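Local coordinates for DUF7790 domain-containing protein (Leptospira interrogans serogroup Icterohaemorrhagiae serovar copenhageni, PDB 6ULO) that is of unknown function but is probably membrane-anchored and carries a domain with a probable Rossmann-like fold, at residues F92-V97 against P193-L198; I202-I207 against N238-L243; A226-A231 against R253-R258. All coordinates share one frame; numbering follows the deposited sequence.

Interaction 1 (F92-V97 against P193-L198)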
loop_
_atom_site.group_PDB
_atom_site.type_symbol
_atom_site.label_atom_id
_atom_site.label_comp_id
_atom_site.label_asym_id
_atom_site.label_seq_id
_atom_site.Cartn_x
_atom_site.Cartn_y
_atom_site.Cartn_z
ATOM N N PHE A 92 10.951 1.802 -0.914
ATOM C CA PHE A 92 12.365 2.109 -1.021
ATOM C C PHE A 92 13.261 0.974 -0.577
ATOM O O PHE A 92 14.481 1.099 -0.678
ATOM C CB PHE A 92 12.692 3.390 -0.238
ATOM C CG PHE A 92 14.014 4.001 -0.578
ATOM C CD1 PHE A 92 14.322 4.346 -1.877
ATOM C CD2 PHE A 92 14.935 4.279 0.423
ATOM C CE1 PHE A 92 15.548 4.944 -2.182
ATOM C CE2 PHE A 92 16.155 4.865 0.119
ATOM C CZ PHE A 92 16.440 5.203 -1.186
ATOM N N THR A 93 12.701 -0.119 -0.068
ATOM C CA THR A 93 13.498 -1.262 0.366
ATOM C C THR A 93 13.337 -2.386 -0.660
ATOM O O THR A 93 12.208 -2.784 -0.986
ATOM C CB THR A 93 13.080 -1.726 1.773
ATOM O OG1 THR A 93 13.208 -0.628 2.709
ATOM C CG2 THR A 93 13.974 -2.860 2.241
ATOM N N GLN A 94 14.473 -2.905 -1.159
ATOM C CA GLN A 94 14.407 -3.877 -2.245
ATOM C C GLN A 94 13.620 -5.121 -1.847
ATOM O O GLN A 94 12.875 -5.673 -2.678
ATOM C CB GLN A 94 15.809 -4.237 -2.723
ATOM C CG GLN A 94 15.812 -4.982 -4.029
ATOM C CD GLN A 94 15.000 -4.288 -5.125
ATOM O OE1 GLN A 94 13.935 -4.747 -5.519
ATOM N NE2 GLN A 94 15.505 -3.159 -5.608
ATOM N N ILE A 95 13.730 -5.562 -0.586
ATOM C CA ILE A 95 13.027 -6.781 -0.211
ATOM C C ILE A 95 11.528 -6.603 -0.336
ATOM O O ILE A 95 10.819 -7.557 -0.673
ATOM C CB ILE A 95 13.448 -7.305 1.179
ATOM C CG1 ILE A 95 13.068 -8.804 1.304
ATOM C CG2 ILE A 95 12.785 -6.507 2.335
ATOM C CD1 ILE A 95 13.511 -9.446 2.632
ATOM N N VAL A 96 11.018 -5.399 -0.050
ATOM C CA VAL A 96 9.582 -5.162 -0.153
ATOM C C VAL A 96 9.135 -5.204 -1.610
ATOM O O VAL A 96 8.143 -5.851 -1.952
ATOM C CB VAL A 96 9.232 -3.818 0.513
ATOM C CG1 VAL A 96 7.794 -3.446 0.230
ATOM C CG2 VAL A 96 9.490 -3.849 2.009
ATOM N N VAL A 97 9.899 -4.556 -2.499
ATOM C CA VAL A 97 9.569 -4.541 -3.920
ATOM C C VAL A 97 9.570 -5.958 -4.469
ATOM O O VAL A 97 8.629 -6.377 -5.157
ATOM C CB VAL A 97 10.517 -3.600 -4.701
ATOM C CG1 VAL A 97 10.166 -3.613 -6.194
ATOM C CG2 VAL A 97 10.453 -2.161 -4.143
ATOM N N PRO A 193 4.790 -3.131 -8.768
ATOM C CA PRO A 193 5.791 -2.808 -7.747
ATOM C C PRO A 193 6.887 -1.961 -8.347
ATOM O O PRO A 193 7.475 -2.333 -9.363
ATOM C CB PRO A 193 6.340 -4.172 -7.335
ATOM C CG PRO A 193 5.641 -5.193 -8.149
ATOM C CD PRO A 193 4.921 -4.515 -9.263
ATOM N N ILE A 194 7.155 -0.823 -7.741
ATOM C CA ILE A 194 8.124 0.124 -8.285
ATOM C C ILE A 194 9.030 0.627 -7.171
ATOM O O ILE A 194 8.640 0.684 -5.990
ATOM C CB ILE A 194 7.452 1.288 -9.032
ATOM C CG1 ILE A 194 6.453 2.058 -8.150
ATOM C CG2 ILE A 194 6.821 0.812 -10.337
ATOM C CD1 ILE A 194 5.954 3.393 -8.798
ATOM N N ARG A 195 10.245 0.984 -7.556
ATOM C CA ARG A 195 11.264 1.428 -6.614
ATOM C C ARG A 195 11.172 2.937 -6.414
ATOM O O ARG A 195 11.358 3.705 -7.365
ATOM C CB ARG A 195 12.646 1.119 -7.190
ATOM C CG ARG A 195 12.906 -0.365 -7.427
ATOM C CD ARG A 195 14.321 -0.571 -8.017
ATOM N NE ARG A 195 14.476 0.140 -9.284
ATOM C CZ ARG A 195 14.118 -0.373 -10.460
ATOM N NH1 ARG A 195 13.602 -1.603 -10.508
ATOM N NH2 ARG A 195 14.268 0.334 -11.590
ATOM N N GLY A 196 10.926 3.374 -5.190
ATOM C CA GLY A 196 10.860 4.801 -4.958
ATOM C C GLY A 196 10.845 5.161 -3.489
ATOM O O GLY A 196 10.179 4.490 -2.681
ATOM N N ASN A 197 11.549 6.238 -3.157
ATOM C CA ASN A 197 11.565 6.790 -1.809
ATOM C C ASN A 197 10.506 7.879 -1.737
ATOM O O ASN A 197 10.443 8.731 -2.629
ATOM C CB ASN A 197 12.964 7.395 -1.591
ATOM C CG ASN A 197 13.249 7.816 -0.145
ATOM O OD1 ASN A 197 12.369 7.999 0.669
ATOM N ND2 ASN A 197 14.514 8.052 0.125
ATOM N N LEU A 198 9.716 7.887 -0.665
ATOM C CA LEU A 198 8.832 9.039 -0.434
ATOM C C LEU A 198 9.584 10.364 -0.466
ATOM O O LEU A 198 9.012 11.388 -0.848
ATOM C CB LEU A 198 8.127 8.937 0.915
ATOM C CG LEU A 198 7.136 7.774 1.080
ATOM C CD1 LEU A 198 6.691 7.678 2.516
ATOM C CD2 LEU A 198 5.948 7.968 0.149
#

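Interaction 2 (I202-I207 against N238-L243)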
loop_
_atom_site.group_PDB
_atom_site.type_symbol
_atom_site.label_atom_id
_atom_site.label_comp_id
_atom_site.label_asym_id
_atom_site.label_seq_id
_atom_site.Cartn_x
_atom_site.Cartn_y
_atom_site.Cartn_z
ATOM N N ILE A 202 12.511 11.326 -8.087
ATOM C CA ILE A 202 12.138 10.768 -9.386
ATOM C C ILE A 202 10.784 10.063 -9.335
ATOM O O ILE A 202 9.886 10.367 -10.121
ATOM C CB ILE A 202 13.214 9.797 -9.909
ATOM C CG1 ILE A 202 14.489 10.529 -10.354
ATOM C CG2 ILE A 202 12.693 8.990 -11.096
ATOM C CD1 ILE A 202 15.671 9.588 -10.544
ATOM N N THR A 203 10.636 9.052 -8.464
ATOM C CA THR A 203 9.519 8.115 -8.638
ATOM C C THR A 203 8.165 8.730 -8.315
ATOM O O THR A 203 7.206 8.590 -9.076
ATOM C CB THR A 203 9.721 6.875 -7.794
ATOM O OG1 THR A 203 11.008 6.340 -8.111
ATOM C CG2 THR A 203 8.635 5.844 -8.116
ATOM N N LEU A 204 8.031 9.367 -7.163
ATOM C CA LEU A 204 6.702 9.823 -6.755
ATOM C C LEU A 204 6.227 10.986 -7.628
ATOM O O LEU A 204 5.050 11.031 -8.031
ATOM C CB LEU A 204 6.697 10.122 -5.256
ATOM C CG LEU A 204 5.341 10.423 -4.603
ATOM C CD1 LEU A 204 4.313 9.308 -4.876
ATOM C CD2 LEU A 204 5.568 10.599 -3.111
ATOM N N THR A 205 7.148 11.892 -7.989
ATOM C CA THR A 205 6.816 12.907 -8.979
ATOM C C THR A 205 6.455 12.262 -10.302
ATOM O O THR A 205 5.493 12.675 -10.971
ATOM C CB THR A 205 7.977 13.887 -9.142
ATOM O OG1 THR A 205 7.942 14.789 -8.036
ATOM C CG2 THR A 205 7.840 14.722 -10.438
ATOM N N GLY A 206 7.189 11.198 -10.668
ATOM C CA GLY A 206 6.931 10.504 -11.920
ATOM C C GLY A 206 5.553 9.878 -11.961
ATOM O O GLY A 206 4.927 9.832 -13.021
ATOM N N ILE A 207 5.059 9.372 -10.818
ATOM C CA ILE A 207 3.710 8.809 -10.805
ATOM C C ILE A 207 2.705 9.881 -11.183
ATOM O O ILE A 207 1.803 9.657 -12.001
ATOM C CB ILE A 207 3.373 8.203 -9.434
ATOM C CG1 ILE A 207 4.162 6.916 -9.212
ATOM C CG2 ILE A 207 1.887 7.949 -9.314
ATOM C CD1 ILE A 207 4.020 6.405 -7.759
ATOM N N ASN A 238 6.655 18.731 -3.258
ATOM C CA ASN A 238 6.455 18.859 -4.697
ATOM C C ASN A 238 5.774 17.632 -5.279
ATOM O O ASN A 238 4.879 17.755 -6.126
ATOM C CB ASN A 238 7.794 19.054 -5.406
ATOM C CG ASN A 238 8.376 20.400 -5.178
ATOM O OD1 ASN A 238 7.729 21.314 -4.658
ATOM N ND2 ASN A 238 9.625 20.539 -5.560
ATOM N N SER A 239 6.188 16.435 -4.852
ATOM C CA SER A 239 5.595 15.254 -5.469
ATOM C C SER A 239 4.126 15.096 -5.075
ATOM O O SER A 239 3.309 14.733 -5.924
ATOM C CB SER A 239 6.414 13.986 -5.204
ATOM O OG SER A 239 6.472 13.729 -3.825
ATOM N N ILE A 240 3.754 15.391 -3.819
ATOM C CA ILE A 240 2.347 15.281 -3.446
ATOM C C ILE A 240 1.512 16.351 -4.146
ATOM O O ILE A 240 0.406 16.071 -4.624
ATOM C CB ILE A 240 2.158 15.274 -1.920
ATOM C CG1 ILE A 240 2.958 14.118 -1.296
ATOM C CG2 ILE A 240 0.664 15.198 -1.575
ATOM C CD1 ILE A 240 2.518 12.763 -1.701
ATOM N N LEU A 241 2.031 17.584 -4.242
ATOM C CA LEU A 241 1.308 18.624 -4.967
ATOM C C LEU A 241 1.111 18.265 -6.425
ATOM O O LEU A 241 0.137 18.702 -7.042
ATOM C CB LEU A 241 2.035 19.967 -4.842
ATOM C CG LEU A 241 1.483 20.784 -3.666
ATOM C CD1 LEU A 241 1.610 20.113 -2.306
ATOM C CD2 LEU A 241 2.113 22.167 -3.670
ATOM N N ASN A 242 2.045 17.500 -6.998
ATOM C CA ASN A 242 1.982 17.136 -8.404
ATOM C C ASN A 242 1.007 16.003 -8.694
ATOM O O ASN A 242 0.715 15.728 -9.860
ATOM C CB ASN A 242 3.392 16.758 -8.892
ATOM C CG ASN A 242 3.457 16.577 -10.371
ATOM O OD1 ASN A 242 3.097 17.489 -11.148
ATOM N ND2 ASN A 242 3.924 15.400 -10.790
ATOM N N LEU A 243 0.480 15.333 -7.681
ATOM C CA LEU A 243 -0.427 14.211 -7.944
ATOM C C LEU A 243 -1.766 14.738 -8.437
ATOM O O LEU A 243 -2.348 15.631 -7.791
ATOM C CB LEU A 243 -0.681 13.385 -6.684
ATOM C CG LEU A 243 0.506 12.601 -6.131
ATOM C CD1 LEU A 243 0.112 11.982 -4.784
ATOM C CD2 LEU A 243 0.986 11.511 -7.115
HETATM O O HOH W 1 3.566 13.420 -8.371
#

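Interaction 3 (A226-A231 against R253-R258)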
loop_
_atom_site.group_PDB
_atom_site.type_symbol
_atom_site.label_atom_id
_atom_site.label_comp_id
_atom_site.label_asym_id
_atom_site.label_seq_id
_atom_site.Cartn_x
_atom_site.Cartn_y
_atom_site.Cartn_z
ATOM N N ALA A 226 5.017 5.855 7.805
ATOM C CA ALA A 226 6.307 6.323 7.300
ATOM C C ALA A 226 6.571 7.785 7.634
ATOM O O ALA A 226 7.729 8.158 7.850
ATOM C CB ALA A 226 6.377 6.118 5.789
ATOM N N GLU A 227 5.516 8.612 7.706
ATOM C CA GLU A 227 5.711 10.029 7.975
ATOM C C GLU A 227 6.224 10.268 9.386
ATOM O O GLU A 227 6.717 11.356 9.661
ATOM C CB GLU A 227 4.412 10.807 7.754
ATOM C CG GLU A 227 3.877 10.803 6.310
ATOM C CD GLU A 227 2.415 11.145 6.296
ATOM O OE1 GLU A 227 1.619 10.239 6.614
ATOM O OE2 GLU A 227 2.055 12.306 6.007
ATOM N N GLU A 228 6.096 9.298 10.288
ATOM C CA GLU A 228 6.656 9.477 11.620
ATOM C C GLU A 228 8.169 9.576 11.606
ATOM O O GLU A 228 8.758 9.963 12.628
ATOM C CB GLU A 228 6.225 8.318 12.519
ATOM C CG GLU A 228 4.721 8.260 12.726
ATOM C CD GLU A 228 4.336 7.542 14.004
ATOM O OE1 GLU A 228 4.493 6.307 14.074
ATOM O OE2 GLU A 228 3.852 8.220 14.941
ATOM N N TYR A 229 8.822 9.263 10.485
ATOM C CA TYR A 229 10.276 9.283 10.396
ATOM C C TYR A 229 10.849 10.573 9.818
ATOM O O TYR A 229 12.080 10.683 9.708
ATOM C CB TYR A 229 10.765 8.090 9.568
ATOM C CG TYR A 229 10.523 6.783 10.243
ATOM C CD1 TYR A 229 11.541 6.154 10.945
ATOM C CD2 TYR A 229 9.264 6.173 10.202
ATOM C CE1 TYR A 229 11.324 4.951 11.581
ATOM C CE2 TYR A 229 9.036 4.961 10.847
ATOM C CZ TYR A 229 10.077 4.361 11.536
ATOM O OH TYR A 229 9.883 3.161 12.179
ATOM N N PHE A 230 10.020 11.554 9.453
ATOM C CA PHE A 230 10.586 12.754 8.826
ATOM C C PHE A 230 9.664 13.955 8.989
ATOM O O PHE A 230 8.443 13.821 9.021
ATOM C CB PHE A 230 10.898 12.536 7.329
ATOM C CG PHE A 230 9.729 12.016 6.496
ATOM C CD1 PHE A 230 8.760 12.879 5.982
ATOM C CD2 PHE A 230 9.628 10.659 6.202
ATOM C CE1 PHE A 230 7.724 12.390 5.181
ATOM C CE2 PHE A 230 8.607 10.173 5.415
ATOM C CZ PHE A 230 7.652 11.034 4.911
ATOM N N ALA A 231 10.272 15.135 9.047
ATOM C CA ALA A 231 9.555 16.362 8.741
ATOM C C ALA A 231 9.479 16.481 7.224
ATOM O O ALA A 231 10.418 16.113 6.523
ATOM C CB ALA A 231 10.277 17.567 9.354
ATOM N N ARG A 253 -2.916 6.918 6.720
ATOM C CA ARG A 253 -1.679 6.827 7.490
ATOM C C ARG A 253 -2.013 6.261 8.866
ATOM O O ARG A 253 -3.182 6.177 9.275
ATOM C CB ARG A 253 -0.996 8.207 7.659
ATOM C CG ARG A 253 -1.816 9.185 8.488
ATOM C CD ARG A 253 -1.061 10.432 8.864
ATOM N NE ARG A 253 -0.670 11.246 7.714
ATOM C CZ ARG A 253 -1.399 12.219 7.174
ATOM N NH1 ARG A 253 -2.615 12.495 7.625
ATOM N NH2 ARG A 253 -0.903 12.932 6.149
ATOM N N THR A 254 -0.957 5.910 9.583
ATOM C CA THR A 254 -1.066 5.600 11.002
ATOM C C THR A 254 -0.025 6.411 11.761
ATOM O O THR A 254 0.966 6.896 11.193
ATOM C CB THR A 254 -0.799 4.109 11.252
ATOM O OG1 THR A 254 0.433 3.719 10.626
ATOM C CG2 THR A 254 -1.924 3.281 10.716
ATOM N N ILE A 255 -0.276 6.574 13.066
ATOM C CA ILE A 255 0.693 7.159 13.985
ATOM C C ILE A 255 0.769 6.304 15.242
ATOM O O ILE A 255 -0.074 5.444 15.505
ATOM C CB ILE A 255 0.414 8.631 14.358
ATOM C CG1 ILE A 255 -0.937 8.771 15.076
ATOM C CG2 ILE A 255 0.643 9.566 13.121
ATOM C CD1 ILE A 255 -1.040 10.111 15.850
ATOM N N SER A 256 1.811 6.575 16.032
ATOM C CA SER A 256 2.036 5.778 17.233
ATOM C C SER A 256 2.514 6.613 18.408
ATOM O O SER A 256 3.019 6.044 19.377
ATOM C CB SER A 256 3.026 4.640 16.922
ATOM O OG SER A 256 4.289 5.145 16.505
ATOM N N VAL A 257 2.381 7.929 18.336
ATOM C CA VAL A 257 2.820 8.840 19.381
ATOM C C VAL A 257 1.603 9.618 19.863
ATOM O O VAL A 257 0.550 9.641 19.230
ATOM C CB VAL A 257 3.924 9.804 18.886
ATOM C CG1 VAL A 257 5.120 9.034 18.399
ATOM C CG2 VAL A 257 3.390 10.674 17.783
ATOM N N ARG A 258 1.773 10.280 21.011
ATOM C CA ARG A 258 0.715 11.075 21.642
ATOM C C ARG A 258 -0.584 10.289 21.750
ATOM O O ARG A 258 -1.650 10.740 21.337
ATOM C CB ARG A 258 0.506 12.427 20.948
ATOM C CG ARG A 258 1.674 13.409 21.095
ATOM C CD ARG A 258 1.940 13.772 22.565
ATOM N NE ARG A 258 0.778 14.309 23.281
ATOM C CZ ARG A 258 0.430 15.593 23.288
ATOM N NH1 ARG A 258 1.103 16.468 22.553
ATOM N NH2 ARG A 258 -0.611 16.003 23.997
#

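Interaction 1 (F92-V97 against P193-L198)
Phe92 lays one face of its ring against Asn197 where strand 86-91 gives way to helix 94-109 in a Rossmann-like domain. This helix opens the long, mostly helical crossover between strand 86-91 and its parallel neighbour at the sheet edge, strand 191-195. CG stands anti to the backbone N (chi1 -164°), which carries the ring alongside Asn197; Asn197 CB lies over one face and makes a CH-pi contact 3.7 Å from the ring centroid. Within this pair of residues, Phe92 CD1 and Asn197 CB come closest, at 3.3 Å. Asn197 ND2 sits over the same ring, 3.5 Å above its plane but displaced toward the rim, and the amide is inclined by 30° to the ring. The other end of that amide, OD1, accepts a bond from Leu199 N, which helps fix its rotation. Next along the chain, Gln94 brings NE2 near Arg195 CD, a doubtful contact because Gln94 has a second conformer; the guanidinium of Arg195 turns elsewhere, with NE bonded to Glu33 O. One turn into the helix, Val97 aims its side chain at the edge strand and touches it with both methyls. CG2 rests 3.8 Å from Ile194 O, whereas CG1, anti to the backbone N (chi1 179°), meets Pro193 CB at 4.0 Å.

Interaction 2 (I202-I207 against N238-L243)
One water sits between Leu204, Ser239 and Asn242 and is gripped from three directions. It is placed to donate to both Leu204 O and Ser239 O, each 2.8 Å away, although these and other acceptors nearby compete for its two protons; in return it accepts from Asn242 ND2 at 3.1 Å. The water thus bridges helices 203-214 and 234-241, two neighbouring helices packed on the Rossmann-like sheet. The first lies in the connection from strand 191-195 to strand 218-222, and the second follows strand 218-222. Asn242 is fastened at both ends of its amide: ND2 also donates to Asn209 OD1, and OD1 accepts from Lys212 NZ, so the group is tied to helix 203-214 beyond the segment and its flip is set.

The backbones approach closely at Thr205 and Ser239, whose CA atoms are 4.4 Å apart. The small serine side chain permits this: its CB lies 3.3 Å from Thr205 OG1. That hydroxyl is anti to the carbonyl carbon (chi1 -78°), which turns it to the partner helix, while Thr205 CG2 faces Asn242 ND2 and the two side chains cross at about a right angle.

Beneath this polar seam, toward the sheet, the contact becomes apolar. Leu204 sends CD2 to within 4.0 Å of Ile240 CD1, and Ile240 continues onto Phe286 and Leu290 of helix 283-291. Leu243 leans back between the helices and also packs on Val218 and Ile221 of strand 218-222, so that the helix pair and the sheet share one core. Leu243 CD2 lies 4.2 Å from Leu204 O and 4.3 Å from Ile207 CG2.

Interaction 3 (A226-A231 against R253-R258)
Glu227 and Arg253 form a side-on, two-pronged salt bridge at the C-terminal ends of the parallel strands of the Rossmann-like sheet, where the 3-10 turn after strand 218-222 meets the end of strand 249-255. Arg253 NE donates to Glu227 OE1 at 2.7 Å, nearly straight at 163°, and NH2 reaches OE2 at 3.0 Å. Both oxygens are met on the syn side and lie near the guanidinium plane, but the two flat groups are twisted by 35°. A second shell holds the pair: Tyr232 OH bonds to Glu227 OE2, Gln281 OE1 takes Arg253 NH1, and Phe286 makes a cation-pi contact with the arginine.

Uncharged donors hold the next carboxylate. Ser256 OG gives its proton to the syn lone pair of Glu228 OE1 at 2.7 Å, and Ser256 N donates to OE2 at 2.8 Å from 37° out of the carboxylate plane. Asn225 ND2 adds another bond to OE1, so neutral donors probably stabilise its negative charge.

Van der Waals contacts complete the seat of Glu228. Its OE2 touches Ile255 CA at 3.5 Å and lies 3.8 Å from both Val257 CG1 and CG2.

The three contacts lie around one Rossmann-like sheet, and no functional site is assigned among them. Interactions 1 and 2, with centres about 15 Å apart, join directly because strand 191-195 leads into helix 203-214: Arg195 O and Thr203 OG1 probably hydrogen-bond at 2.8 Å, and Ile194 CD1 packs on Ile207 CD1 at 3.7 Å. Interaction 3, whose centre is about 19 Å from that of interaction 1, meets it through Leu198, with CD1 3.6 Å from Ala226 CB. Interactions 2 and 3 alternate along the chain yet do not touch, their nearest atoms being about 8 Å apart; Phe286, of helix 283-291, is a neighbour that both share.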